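Local coordinates for protein glycoside transferase (Listeria monocytogenes, PDB 6R2M) that is probably an extracellular glycoside hydrolase that acts on exopolysaccharide, at residues L49-S52 / I53-M57; H75-K78 / N79-E83; Q166-Q170 / I171-D175. All coordinates share one frame; numbering follows the deposited sequence.

All three contacts are local, and each sits at an end of a helix: contact 1 covers the N-cap and first turns of helix 50-62, contact 2 the last turn of helix 66-79, and contact 3 the last turn of helix 165-170. Contacts 1 and 2 belong to consecutive helices and pack directly on each other, with centres about 13 Å apart: Phe80 CE2 comes within 3.5 Å of Ala50 N, and Ile53 CD1 reaches 3.8 Å from Leu76 N. Contact 3 stands apart, its nearest atoms about 12 Å from contact 1 and about 14 Å from contact 2. Helix 100-116 receives side chains from both contact 1 and contact 3, and helix 120-136 from contacts 2 and 3.

Contact 1: residues L49-S52 / I53-M57; sequences LAES and IGLYM
Ile53 N donates to Leu49 O over 3.2 Å, the first of four successive backbone bonds that start helix 50-62. Leu49 occupies the N-cap position, and its carbonyl also takes a weak bond from Ser52 N. Next along the chain, Gly54 N gives its hydrogen to Ala50 O, Leu55 N to Glu51 O at 2.9 Å, and Tyr56 N to Ser52 O at 2.9 Å, so all four carbonyls from Leu49 to Ser52 are satisfied by the amide four residues ahead. The backbone of Ala50 is also hydrogen-bonded to that of Trp89.

The side chains gather round these same carbonyls. Ile53 turns CG1 anti to its backbone N (chi1 -171°), which leaves CG2 between the amide and the carbonyl carbon and brings that methyl 3.4 Å from Ala50 O. Leu55 lays its CG at 3.4 Å from Glu51 O. Leu55 CD1 lies 3.9 Å from Glu51 CG, the two side chains side by side and pointing the same way. A chi1 of 174° puts Glu51 CG in that place, opposite the backbone N, and the extended chain beyond it leads the carboxylate onward past the leucine.

Most of its residues are buried, and this start of a helix meets three others: Glu51 and Leu55 touch Arg105 of helix 100-116 and Phe302 of helix 301-312, whereas Ile53 and Tyr56 pack on Gln72 of helix 66-79.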
ATOM      1  N   LEU A  49     -11.081   0.640  -6.844  1.00  6.72           N
ATOM      2  CA  LEU A  49      -9.646   0.398  -6.985  1.00  6.92           C
ATOM      3  C   LEU A  49      -9.235  -0.971  -6.449  1.00  6.80           C
ATOM      4  O   LEU A  49      -9.714  -1.407  -5.400  1.00  8.15           O
ATOM      5  CB  LEU A  49      -8.856   1.474  -6.230  1.00  8.45           C
ATOM      6  CG  LEU A  49      -9.128   2.924  -6.663  1.00  7.39           C
ATOM      7  CD1 LEU A  49      -8.548   3.893  -5.645  1.00  9.57           C
ATOM      8  CD2 LEU A  49      -8.499   3.171  -8.020  1.00  8.97           C
ATOM      9  N   ALA A  50      -8.328  -1.645  -7.177  1.00  5.87           N
ATOM     10  CA  ALA A  50      -7.701  -2.838  -6.618  1.00  6.24           C
ATOM     11  C   ALA A  50      -6.981  -2.506  -5.326  1.00  7.14           C
ATOM     12  O   ALA A  50      -6.880  -3.355  -4.425  1.00  7.13           O
ATOM     13  CB  ALA A  50      -6.733  -3.467  -7.633  1.00  5.70           C
ATOM     14  N   GLU A  51      -6.473  -1.279  -5.226  1.00  5.42           N
ATOM     15  CA  GLU A  51      -5.834  -0.807  -4.011  1.00  4.80           C
ATOM     16  C   GLU A  51      -6.790  -0.884  -2.828  1.00  7.01           C
ATOM     17  O   GLU A  51      -6.432  -1.386  -1.750  1.00  6.28           O
ATOM     18  CB  GLU A  51      -5.362   0.627  -4.245  1.00  8.31           C
ATOM     19  CG  GLU A  51      -4.802   1.328  -3.037  1.00  9.59           C
ATOM     20  CD  GLU A  51      -4.429   2.741  -3.385  1.00  9.63           C
ATOM     21  OE1 GLU A  51      -5.329   3.605  -3.404  1.00 12.52           O
ATOM     22  OE2 GLU A  51      -3.244   2.974  -3.665  1.00 12.76           O
ATOM     23  N   SER A  52      -8.020  -0.414  -3.022  1.00  6.91           N
ATOM     24  CA  SER A  52      -8.986  -0.378  -1.931  1.00  5.32           C
ATOM     25  C   SER A  52      -9.395  -1.778  -1.489  1.00  6.71           C
ATOM     26  O   SER A  52      -9.402  -2.072  -0.286  1.00  6.18           O
ATOM     27  CB  SER A  52     -10.216   0.431  -2.326  1.00  5.62           C
ATOM     28  OG  SER A  52      -9.851   1.729  -2.720  1.00  6.52           O
ATOM     29  N   ILE A  53      -9.746  -2.661  -2.436  1.00  8.32           N
ATOM     30  CA  ILE A  53     -10.163  -4.004  -2.032  1.00  7.42           C
ATOM     31  C   ILE A  53      -8.995  -4.741  -1.383  1.00  7.53           C
ATOM     32  O   ILE A  53      -9.183  -5.463  -0.400  1.00  8.26           O
ATOM     33  CB  ILE A  53     -10.786  -4.788  -3.216  1.00  7.06           C
ATOM     34  CG1 ILE A  53     -11.427  -6.092  -2.729  1.00 10.37           C
ATOM     35  CG2 ILE A  53      -9.756  -5.091  -4.309  1.00  8.75           C
ATOM     36  CD1 ILE A  53     -12.254  -6.810  -3.809  1.00  7.39           C
ATOM     37  N   GLY A  54      -7.768  -4.535  -1.876  1.00  5.51           N
ATOM     38  CA  GLY A  54      -6.623  -5.180  -1.252  1.00  4.84           C
ATOM     39  C   GLY A  54      -6.375  -4.688   0.168  1.00  6.13           C
ATOM     40  O   GLY A  54      -6.018  -5.472   1.053  1.00  6.36           O
ATOM     41  N   LEU A  55      -6.541  -3.386   0.401  1.00  6.19           N
ATOM     42  CA  LEU A  55      -6.367  -2.854   1.753  1.00  5.06           C
ATOM     43  C   LEU A  55      -7.460  -3.372   2.684  1.00  6.59           C
ATOM     44  O   LEU A  55      -7.196  -3.704   3.844  1.00  6.02           O
ATOM     45  CB  LEU A  55      -6.368  -1.325   1.723  1.00  5.63           C
ATOM     46  CG  LEU A  55      -5.070  -0.694   1.234  1.00  5.55           C
ATOM     47  CD1 LEU A  55      -5.351   0.726   0.788  1.00  6.92           C
ATOM     48  CD2 LEU A  55      -4.004  -0.737   2.327  1.00  8.05           C
ATOM     49  N   TYR A  56      -8.684  -3.462   2.180  1.00  7.20           N
ATOM     50  CA  TYR A  56      -9.758  -4.023   2.983  1.00  4.63           C
ATOM     51  C   TYR A  56      -9.481  -5.484   3.302  1.00  8.27           C
ATOM     52  O   TYR A  56      -9.670  -5.918   4.443  1.00  7.51           O
ATOM     53  CB  TYR A  56     -11.082  -3.846   2.247  1.00  6.27           C
ATOM     54  CG  TYR A  56     -12.319  -4.068   3.083  1.00  5.30           C
ATOM     55  CD1 TYR A  56     -12.355  -3.766   4.442  1.00  9.66           C
ATOM     56  CD2 TYR A  56     -13.456  -4.581   2.492  1.00  4.42           C
ATOM     57  CE1 TYR A  56     -13.516  -3.975   5.183  1.00  8.12           C
ATOM     58  CE2 TYR A  56     -14.613  -4.805   3.225  1.00  6.43           C
ATOM     59  CZ  TYR A  56     -14.632  -4.491   4.561  1.00  6.12           C
ATOM     60  OH  TYR A  56     -15.798  -4.716   5.269  1.00  8.23           O
ATOM     61  N   MET A  57      -8.997  -6.250   2.317  1.00  6.18           N
ATOM     62  CA  MET A  57      -8.605  -7.634   2.585  1.00  7.00           C
ATOM     63  C   MET A  57      -7.534  -7.715   3.663  1.00  7.40           C
ATOM     64  O   MET A  57      -7.598  -8.582   4.545  1.00  7.01           O
ATOM     65  CB  MET A  57      -8.110  -8.291   1.302  1.00  6.45           C
ATOM     66  CG  MET A  57      -9.239  -8.602   0.349  1.00  5.86           C
ATOM     67  SD  MET A  57      -8.712  -9.099  -1.319  1.00 10.42           S
ATOM     68  CE  MET A  57      -7.761 -10.587  -0.941  1.00  9.36           C
TER

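Contact 2: residues H75-K78 / N79-E83; sequences HLEK and NFITE
His75 O takes two bonds from Asn79, one from the backbone amide at 3.0 Å and one from the side-chain ND2 at 3.1 Å. The second is the straighter of the two (159° at the hydrogen) and arrives in the carbonyl plane on a lone pair, with the oxygen close to the plane of the asparagine amide; the backbone N-H comes in tilted from that plane. Chi1 of -63° sets CG of Asn79 beside its own backbone N, turning the amide back alongside the last turn, toward His75 O. A water then joins the two side chains: it accepts from Asn79 ND2 and lies in plane at the edge of the His75 ring, 2.7 Å from ND1.

One residue on, Leu76 O is likewise gripped twice, by Phe80 N and by Ile81 N, the latter at 3.1 Å and almost in line with the carbonyl bond. Such a pair of i+4 and i+5 donors on one carbonyl accompanies the passage from helix 66-79 into the loop before helix 100-116. The Leu76 side chain touches both Phe80 and Ile81. Its CD1 meets Phe80 CB at 3.7 Å, the side chains crossing at about a right angle, and its CG lies 3.9 Å from Ile81 CD1.

A second water donates to Ile81 O at 2.9 Å and, weakly, to Glu77 O. Farther out, Met125 of helix 120-136 touches Leu76, Glu77 and Ile81, Ile53 of helix 50-62 packs on His75, Leu76 and Phe80, and the Phe80 backbone pairs with that of Lys88.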
ATOM      1  N   HIS A  75     -15.695 -10.847  -4.794  1.00  8.85           N
ATOM      2  CA  HIS A  75     -15.758  -9.628  -5.602  1.00  8.54           C
ATOM      3  C   HIS A  75     -14.494  -9.457  -6.425  1.00  9.31           C
ATOM      4  O   HIS A  75     -14.539  -8.992  -7.570  1.00  8.92           O
ATOM      5  CB  HIS A  75     -15.962  -8.393  -4.717  1.00  8.71           C
ATOM      6  CG  HIS A  75     -17.326  -8.293  -4.111  1.00  9.11           C
ATOM      7  ND1 HIS A  75     -18.482  -8.356  -4.856  1.00 16.40           N
ATOM      8  CD2 HIS A  75     -17.716  -8.128  -2.824  1.00 17.61           C
ATOM      9  CE1 HIS A  75     -19.527  -8.246  -4.052  1.00 15.76           C
ATOM     10  NE2 HIS A  75     -19.090  -8.107  -2.814  1.00 15.82           N
ATOM     11  N   LEU A  76     -13.347  -9.797  -5.842  1.00  8.40           N
ATOM     12  CA  LEU A  76     -12.096  -9.749  -6.586  1.00  6.63           C
ATOM     13  C   LEU A  76     -12.148 -10.655  -7.812  1.00  9.77           C
ATOM     14  O   LEU A  76     -11.774 -10.248  -8.918  1.00  9.95           O
ATOM     15  CB  LEU A  76     -10.942 -10.140  -5.663  1.00 10.36           C
ATOM     16  CG  LEU A  76      -9.535  -9.945  -6.210  1.00 13.27           C
ATOM     17  CD1 LEU A  76      -9.217  -8.453  -6.287  1.00 11.58           C
ATOM     18  CD2 LEU A  76      -8.534 -10.690  -5.321  1.00 11.81           C
ATOM     19  N   GLU A  77     -12.632 -11.883  -7.633  1.00  8.28           N
ATOM     20  CA  GLU A  77     -12.652 -12.840  -8.734  1.00 10.03           C
ATOM     21  C   GLU A  77     -13.615 -12.409  -9.821  1.00 11.06           C
ATOM     22  O   GLU A  77     -13.333 -12.592 -11.008  1.00 15.57           O
ATOM     23  CB  GLU A  77     -13.019 -14.229  -8.220  1.00 12.72           C
ATOM     24  CG  GLU A  77     -11.933 -14.840  -7.373  1.00 14.44           C
ATOM     25  CD  GLU A  77     -12.391 -16.075  -6.643  1.00 20.86           C
ATOM     26  OE1 GLU A  77     -13.609 -16.201  -6.400  1.00 26.91           O
ATOM     27  OE2 GLU A  77     -11.530 -16.911  -6.298  1.00 27.45           O
ATOM     28  N   LYS A  78     -14.751 -11.827  -9.440  1.00  9.50           N
ATOM     29  CA  LYS A  78     -15.767 -11.518 -10.434  1.00  8.70           C
ATOM     30  C   LYS A  78     -15.549 -10.183 -11.126  1.00 13.42           C
ATOM     31  O   LYS A  78     -16.061  -9.995 -12.236  1.00 17.08           O
ATOM     32  CB  LYS A  78     -17.151 -11.551  -9.788  1.00 11.65           C
ATOM     33  CG  LYS A  78     -17.454 -12.898  -9.151  1.00 21.71           C
ATOM     34  CD  LYS A  78     -18.917 -13.281  -9.293  1.00 34.21           C
ATOM     35  CE  LYS A  78     -19.372 -14.157  -8.141  1.00 32.34           C
ATOM     36  NZ  LYS A  78     -19.975 -13.335  -7.067  1.00 35.72           N
ATOM     37  N   ASN A  79     -14.802  -9.258 -10.524  1.00  9.54           N
ATOM     38  CA  ASN A  79     -14.708  -7.914 -11.070  1.00  6.52           C
ATOM     39  C   ASN A  79     -13.302  -7.467 -11.412  1.00  8.24           C
ATOM     40  O   ASN A  79     -13.161  -6.519 -12.192  1.00 11.97           O
ATOM     41  CB  ASN A  79     -15.314  -6.885 -10.099  1.00  7.02           C
ATOM     42  CG  ASN A  79     -16.796  -7.105  -9.867  1.00  9.92           C
ATOM     43  OD1 ASN A  79     -17.629  -6.640 -10.646  1.00 15.50           O
ATOM     44  ND2 ASN A  79     -17.136  -7.839  -8.807  1.00 10.57           N
ATOM     45  N   PHE A  80     -12.263  -8.101 -10.861  1.00  7.91           N
ATOM     46  CA  PHE A  80     -10.903  -7.604 -11.038  1.00  9.96           C
ATOM     47  C   PHE A  80      -9.988  -8.573 -11.767  1.00  9.20           C
ATOM     48  O   PHE A  80      -9.138  -8.134 -12.552  1.00 10.60           O
ATOM     49  CB  PHE A  80     -10.271  -7.270  -9.681  1.00  9.09           C
ATOM     50  CG  PHE A  80     -10.881  -6.079  -8.984  1.00  7.78           C
ATOM     51  CD1 PHE A  80     -11.988  -6.228  -8.161  1.00  7.08           C
ATOM     52  CD2 PHE A  80     -10.332  -4.813  -9.134  1.00  7.89           C
ATOM     53  CE1 PHE A  80     -12.544  -5.129  -7.497  1.00  9.95           C
ATOM     54  CE2 PHE A  80     -10.890  -3.708  -8.475  1.00  7.02           C
ATOM     55  CZ  PHE A  80     -11.990  -3.875  -7.662  1.00  6.82           C
ATOM     56  N   ILE A  81     -10.123  -9.876 -11.543  1.00  9.77           N
ATOM     57  CA  ILE A  81      -9.168 -10.843 -12.079  1.00  9.92           C
ATOM     58  C   ILE A  81      -9.582 -11.259 -13.482  1.00 12.57           C
ATOM     59  O   ILE A  81     -10.711 -11.722 -13.701  1.00 14.35           O
ATOM     60  CB  ILE A  81      -9.045 -12.065 -11.161  1.00  8.60           C
ATOM     61  CG1 ILE A  81      -8.561 -11.606  -9.784  1.00 12.12           C
ATOM     62  CG2 ILE A  81      -8.053 -13.051 -11.772  1.00 12.66           C
ATOM     63  CD1 ILE A  81      -8.531 -12.707  -8.754  1.00 12.52           C
ATOM     64  N   THR A  82      -8.665 -11.105 -14.432  1.00 11.49           N
ATOM     65  CA  THR A  82      -8.937 -11.507 -15.807  1.00  9.70           C
ATOM     66  C   THR A  82      -8.797 -13.015 -15.974  1.00 15.06           C
ATOM     67  O   THR A  82      -8.325 -13.731 -15.088  1.00 14.35           O
ATOM     68  CB  THR A  82      -7.996 -10.805 -16.776  1.00 11.18           C
ATOM     69  OG1 THR A  82      -6.666 -11.324 -16.618  1.00 12.83           O
ATOM     70  CG2 THR A  82      -8.022  -9.299 -16.546  1.00 10.63           C
ATOM     71  N   GLU A  83      -9.179 -13.494 -17.159  1.00 15.95           N
ATOM     72  CA  GLU A  83      -9.065 -14.921 -17.423  1.00 19.95           C
ATOM     73  C   GLU A  83      -7.615 -15.382 -17.506  1.00 19.76           C
ATOM     74  O   GLU A  83      -7.352 -16.573 -17.316  1.00 18.64           O
ATOM     75  CB  GLU A  83      -9.821 -15.282 -18.703  1.00 29.19           C
ATOM     76  CG  GLU A  83      -9.169 -14.815 -19.992  1.00 37.47           C
ATOM     77  CD  GLU A  83     -10.043 -15.079 -21.208  1.00 43.37           C
ATOM     78  OE1 GLU A  83     -10.825 -16.056 -21.187  1.00 41.64           O
ATOM     79  OE2 GLU A  83      -9.946 -14.307 -22.188  1.00 43.30           O
TER
HETATM   80  O   HOH W   1     -19.261  -8.968  -7.359  1.00 27.62           O
HETATM   81  O   HOH W   2     -13.153 -10.251 -13.471  1.00 21.15           O

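Contact 3: residues Q166-Q170 / I171-D175; sequences QAMQQ and INYRD
Met168 hangs its terminal methyl over one face of the Tyr173 ring, so that the last turn of the helix is closed by a side-chain contact as well as by backbone bonds. CE stands 4.0 Å from the ring centroid, 16° off the normal, in a CH-pi contact, and SD lies farther out above the face, at 5.0 Å from the centroid, in a Met-aromatic contact. The bend at chi3 (61°) turns the methyl back over the ring. Lower down the same side chain, CB reaches 3.5 Å from Tyr173 CD1 and CG lies near CE1, so the methionine meets the ring through CB, CG and CE, with the sulfur standing farther off.

The carbonyl of Met168 is the other half of the grip. Its oxygen lies in plane at the edge of the tyrosine ring, 3.4 Å from CD1, and accepts an almost straight bond from Tyr173 N at 3.3 Å (172° at the hydrogen). Asn172 N donates to Gln169 O at 3.2 Å, but approaches from well above the plane of that carbonyl. Ile171 N has two weak bonds, to Ala167 O and to Met168 O, and CG2 of Ile171 lies near those same two oxygens.

Outside the turn, Lys134 NZ of helix 120-136 is hydrogen-bonded to Ile171 O and Asn172 O, while Pro143 touches both Met168 and Tyr173. The positive phi of Asn172, with the bonds from Tyr173 N to Met168 O and from Asn172 N to Gln169 O, defines a Schellman motif, with Asn172 as the C-prime residue that ends helix 165-170.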
ATOM      1  N   GLN A 166       8.573  -7.627   0.912  1.00 13.49           N
ATOM      2  CA  GLN A 166       8.095  -8.914   1.409  1.00 14.50           C
ATOM      3  C   GLN A 166       7.436  -9.729   0.298  1.00 13.07           C
ATOM      4  O   GLN A 166       7.727 -10.922   0.141  1.00 13.68           O
ATOM      5  CB  GLN A 166       7.129  -8.698   2.579  1.00 17.60           C
ATOM      6  CG  GLN A 166       6.447  -9.980   3.034  1.00 30.11           C
ATOM      7  CD  GLN A 166       6.229 -10.043   4.531  1.00 35.01           C
ATOM      8  OE1 GLN A 166       7.098  -9.665   5.318  1.00 39.25           O
ATOM      9  NE2 GLN A 166       5.051 -10.508   4.934  1.00 34.29           N
ATOM     10  N   ALA A 167       6.585  -9.092  -0.511  1.00 11.23           N
ATOM     11  CA  ALA A 167       5.912  -9.830  -1.574  1.00 12.54           C
ATOM     12  C   ALA A 167       6.910 -10.309  -2.621  1.00 16.09           C
ATOM     13  O   ALA A 167       6.795 -11.426  -3.140  1.00 14.24           O
ATOM     14  CB  ALA A 167       4.831  -8.964  -2.223  1.00 11.28           C
ATOM     15  N   MET A 168       7.902  -9.485  -2.936  1.00 10.08           N
ATOM     16  CA  MET A 168       8.873  -9.868  -3.956  1.00  9.44           C
ATOM     17  C   MET A 168       9.741 -11.029  -3.496  1.00 12.70           C
ATOM     18  O   MET A 168      10.123 -11.875  -4.314  1.00 13.22           O
ATOM     19  CB  MET A 168       9.738  -8.667  -4.340  1.00 11.54           C
ATOM     20  CG  MET A 168       8.942  -7.564  -4.973  1.00  9.18           C
ATOM     21  SD  MET A 168       9.950  -6.114  -5.299  1.00 12.92           S
ATOM     22  CE  MET A 168      11.162  -6.810  -6.429  1.00 13.18           C
ATOM     23  N   GLN A 169      10.055 -11.095  -2.201  1.00 12.44           N
ATOM     24  CA  GLN A 169      10.815 -12.236  -1.702  1.00 13.42           C
ATOM     25  C   GLN A 169       9.971 -13.504  -1.700  1.00 17.19           C
ATOM     26  O   GLN A 169      10.507 -14.602  -1.906  1.00 17.61           O
ATOM     27  CB  GLN A 169      11.356 -11.927  -0.303  1.00 16.52           C
ATOM     28  CG  GLN A 169      12.328 -10.757  -0.282  1.00 14.84           C
ATOM     29  CD  GLN A 169      12.663 -10.282   1.119  1.00 19.93           C
ATOM     30  OE1 GLN A 169      11.907 -10.496   2.065  1.00 22.79           O
ATOM     31  NE2 GLN A 169      13.802  -9.611   1.252  1.00 21.39           N
ATOM     32  N   GLN A 170       8.659 -13.373  -1.502  1.00 16.47           N
ATOM     33  CA  GLN A 170       7.773 -14.535  -1.497  1.00 15.95           C
ATOM     34  C   GLN A 170       7.792 -15.278  -2.832  1.00 17.71           C
ATOM     35  O   GLN A 170       7.607 -16.502  -2.865  1.00 20.64           O
ATOM     36  CB  GLN A 170       6.349 -14.098  -1.157  1.00 21.61           C
ATOM     37  CG  GLN A 170       5.333 -15.206  -1.280  1.00 19.26           C
ATOM     38  CD  GLN A 170       5.486 -16.250  -0.191  1.00 29.56           C
ATOM     39  OE1 GLN A 170       5.739 -15.916   0.966  1.00 27.44           O
ATOM     40  NE2 GLN A 170       5.341 -17.527  -0.560  1.00 22.06           N
ATOM     41  N   ILE A 171       8.010 -14.568  -3.936  1.00 12.56           N
ATOM     42  CA  ILE A 171       8.010 -15.173  -5.262  1.00 10.68           C
ATOM     43  C   ILE A 171       9.411 -15.203  -5.867  1.00  8.06           C
ATOM     44  O   ILE A 171       9.566 -15.491  -7.052  1.00  9.62           O
ATOM     45  CB  ILE A 171       6.992 -14.471  -6.185  1.00 10.89           C
ATOM     46  CG1 ILE A 171       6.566 -15.376  -7.353  1.00 13.09           C
ATOM     47  CG2 ILE A 171       7.491 -13.120  -6.651  1.00 10.01           C
ATOM     48  CD1 ILE A 171       5.755 -16.571  -6.927  1.00 15.00           C
ATOM     49  N   ASN A 172      10.441 -14.927  -5.066  1.00  9.11           N
ATOM     50  CA  ASN A 172      11.841 -15.126  -5.459  1.00 10.52           C
ATOM     51  C   ASN A 172      12.223 -14.365  -6.729  1.00 11.80           C
ATOM     52  O   ASN A 172      12.779 -14.933  -7.671  1.00 12.46           O
ATOM     53  CB  ASN A 172      12.142 -16.615  -5.630  1.00  9.44           C
ATOM     54  CG  ASN A 172      11.927 -17.388  -4.354  1.00 11.25           C
ATOM     55  OD1 ASN A 172      11.015 -18.221  -4.258  1.00 16.05           O
ATOM     56  ND2 ASN A 172      12.762 -17.116  -3.361  1.00 10.86           N
ATOM     57  N   TYR A 173      11.947 -13.065  -6.752  1.00 10.19           N
ATOM     58  CA  TYR A 173      12.559 -12.239  -7.784  1.00 10.04           C
ATOM     59  C   TYR A 173      14.073 -12.404  -7.739  1.00  9.28           C
ATOM     60  O   TYR A 173      14.664 -12.589  -6.670  1.00 10.91           O
ATOM     61  CB  TYR A 173      12.213 -10.763  -7.586  1.00  8.48           C
ATOM     62  CG  TYR A 173      10.868 -10.308  -8.114  1.00  7.10           C
ATOM     63  CD1 TYR A 173       9.713 -10.510  -7.367  1.00  7.81           C
ATOM     64  CD2 TYR A 173      10.758  -9.626  -9.319  1.00  8.57           C
ATOM     65  CE1 TYR A 173       8.492 -10.076  -7.801  1.00  8.73           C
ATOM     66  CE2 TYR A 173       9.517  -9.190  -9.777  1.00  9.35           C
ATOM     67  CZ  TYR A 173       8.389  -9.420  -9.000  1.00  8.45           C
ATOM     68  OH  TYR A 173       7.141  -9.005  -9.400  1.00  9.39           O
ATOM     69  N   ARG A 174      14.695 -12.346  -8.913  1.00  9.48           N
ATOM     70  CA  ARG A 174      16.147 -12.417  -9.005  1.00 14.27           C
ATOM     71  C   ARG A 174      16.794 -11.232  -8.295  1.00 14.09           C
ATOM     72  O   ARG A 174      16.159 -10.210  -8.034  1.00 10.64           O
ATOM     73  CB  ARG A 174      16.590 -12.449 -10.463  1.00 14.30           C
ATOM     74  CG  ARG A 174      16.015 -13.615 -11.249  1.00 19.61           C
ATOM     75  CD  ARG A 174      16.103 -13.366 -12.751  1.00 26.29           C
ATOM     76  NE  ARG A 174      17.483 -13.272 -13.224  1.00 31.70           N
ATOM     77  CZ  ARG A 174      17.833 -12.770 -14.405  1.00 31.75           C
ATOM     78  NH1 ARG A 174      16.906 -12.312 -15.233  1.00 31.03           N
ATOM     79  NH2 ARG A 174      19.111 -12.716 -14.753  1.00 35.35           N
ATOM     80  N   ASP A 175      18.083 -11.386  -7.981  1.00 16.06           N
ATOM     81  CA  ASP A 175      18.790 -10.361  -7.217  1.00 13.37           C
ATOM     82  C   ASP A 175      18.758  -9.019  -7.929  1.00 12.49           C
ATOM     83  O   ASP A 175      18.659  -7.972  -7.280  1.00 12.14           O
ATOM     84  CB  ASP A 175      20.243 -10.781  -6.978  1.00 16.49           C
ATOM     85  CG  ASP A 175      20.370 -11.956  -6.023  1.00 19.13           C
ATOM     86  OD1 ASP A 175      19.418 -12.242  -5.268  1.00 22.10           O
ATOM     87  OD2 ASP A 175      21.451 -12.589  -6.024  1.00 25.66           O
TER